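Local coordinates for putative periplasmic or exported protein (Salmonella enterica subsp. enterica serovar Typhimurium, PDB 4GQZ) that probably binds copper in the bacterial periplasm, contributing to copper resistance, and forms a V-shaped dimer, at residues S7-L10 against A11-G14. Numbering follows the deposited sequence.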
loop_
_atom_site.group_PDB
_atom_site.type_symbol
_atom_site.label_atom_id
_atom_site.label_comp_id
_atom_site.label_asym_id
_atom_site.label_seq_id
_atom_site.Cartn_x
_atom_site.Cartn_y
_atom_site.Cartn_z
ATOM N N SER B 7 -11.561 4.260 12.201
ATOM C CA SER B 7 -11.893 2.856 11.944
ATOM C C SER B 7 -13.377 2.693 11.650
ATOM O O SER B 7 -13.767 1.961 10.742
ATOM C CB SER B 7 -11.500 1.983 13.131
ATOM O OG SER B 7 -10.093 1.895 13.225
ATOM N N ALA B 8 -14.205 3.401 12.404
ATOM C CA ALA B 8 -15.644 3.321 12.182
ATOM C C ALA B 8 -16.055 3.893 10.814
ATOM O O ALA B 8 -16.949 3.346 10.162
ATOM C CB ALA B 8 -16.408 3.991 13.316
ATOM N N PHE B 9 -15.405 4.978 10.385
ATOM C CA PHE B 9 -15.668 5.577 9.071
ATOM C C PHE B 9 -15.447 4.530 7.993
ATOM O O PHE B 9 -16.285 4.342 7.120
ATOM C CB PHE B 9 -14.735 6.776 8.829
ATOM C CG PHE B 9 -14.928 7.454 7.488
ATOM C CD1 PHE B 9 -14.250 7.009 6.369
ATOM C CD2 PHE B 9 -15.779 8.551 7.362
ATOM C CE1 PHE B 9 -14.416 7.625 5.139
ATOM C CE2 PHE B 9 -15.949 9.180 6.136
ATOM C CZ PHE B 9 -15.267 8.711 5.021
ATOM N N LEU B 10 -14.307 3.849 8.066
ATOM C CA LEU B 10 -13.989 2.784 7.112
ATOM C C LEU B 10 -15.108 1.738 7.032
ATOM O O LEU B 10 -15.569 1.383 5.947
ATOM C CB LEU B 10 -12.648 2.128 7.472
ATOM C CG LEU B 10 -11.397 2.665 6.780
ATOM C CD1 LEU B 10 -11.325 4.149 6.876
ATOM C CD2 LEU B 10 -10.151 2.070 7.362
ATOM N N ALA B 11 -15.567 1.278 8.192
ATOM C CA ALA B 11 -16.600 0.251 8.270
ATOM C C ALA B 11 -17.929 0.678 7.643
ATOM O O ALA B 11 -18.614 -0.137 7.027
ATOM C CB ALA B 11 -16.802 -0.171 9.714
ATOM N N GLN B 12 -18.290 1.951 7.796
ATOM C CA GLN B 12 -19.613 2.426 7.385
ATOM C C GLN B 12 -19.690 2.855 5.921
ATOM O O GLN B 12 -20.783 3.082 5.396
ATOM C CB GLN B 12 -20.066 3.592 8.276
ATOM C CG GLN B 12 -19.235 4.861 8.093
ATOM C CD GLN B 12 -19.909 6.113 8.647
ATOM O OE1 GLN B 12 -21.096 6.102 8.994
ATOM N NE2 GLN B 12 -19.144 7.206 8.728
ATOM N N HIS B 13 -18.540 2.989 5.268
ATOM C CA HIS B 13 -18.526 3.425 3.878
ATOM C C HIS B 13 -18.118 2.320 2.919
ATOM O O HIS B 13 -17.878 2.580 1.740
ATOM C CB HIS B 13 -17.637 4.655 3.699
ATOM C CG HIS B 13 -18.245 5.909 4.238
ATOM N ND1 HIS B 13 -17.857 6.476 5.433
ATOM C CD2 HIS B 13 -19.240 6.691 3.757
ATOM C CE1 HIS B 13 -18.581 7.558 5.658
ATOM N NE2 HIS B 13 -19.424 7.712 4.655
ATOM N N GLY B 14 -18.036 1.092 3.430
ATOM C CA GLY B 14 -17.730 -0.063 2.601
ATOM C C GLY B 14 -16.252 -0.353 2.392
ATOM O O GLY B 14 -15.889 -1.156 1.533
#
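H13 folds back over F9 where helix 5-12 runs out, and its imidazole meets both the main chain and the side chain of F9. ND1 donates a hydrogen bond to F9 O (3.1 Å, N-H...O 147°), approaching well out of the carbonyl plane. The same nitrogen lies 3.3 Å above the plane of the F9 ring, over its centre. Ring centroids are 4.1 Å apart, with the planes inclined at 41°. Two torsions bring the rings together: F9 sends CG away from its own N, towards the C-terminal end, while H13 carries CG beside its N (chi1 -74°), back towards the helix.

Q12 passes along another part of the same turn. Its CG sits between backbone N and carbonyl carbon and touches F9 O at 3.1 Å; from there the chain runs extended, leaving NE2 3.9 Å from F9 CD2 and hydrogen-bonded to D51 OD2. F9 and H13 also lean on D51, in the turn after strand 46-50; the F9 ring meets Y56 on strand 55-59, and the H13 ring meets Y38, which leads into strand 39-42. Earlier in the helix, S7 OG hydrogen-bonds to T57 OG1 and I55 O of the second subunit.

Regular i to i+4 bonds persist through A11 N to S7 O (3.2 Å) and Q12 N to A8 O (3.1 Å). After that the pattern frays: H13 N makes only weak bonds, to F9 O and L10 O, and G14 follows with a positive phi that suits glycine. F9 O, in the last turn, thus accepts a side-chain bond from ND1 alongside weak ones from Q12 N and H13 N. This implies that ND1 carries a proton here; spent on F9 O, that N-H fixes the turn of the imidazole, and its closeness to the phenyl ring is packing rather than an N-H...pi bond.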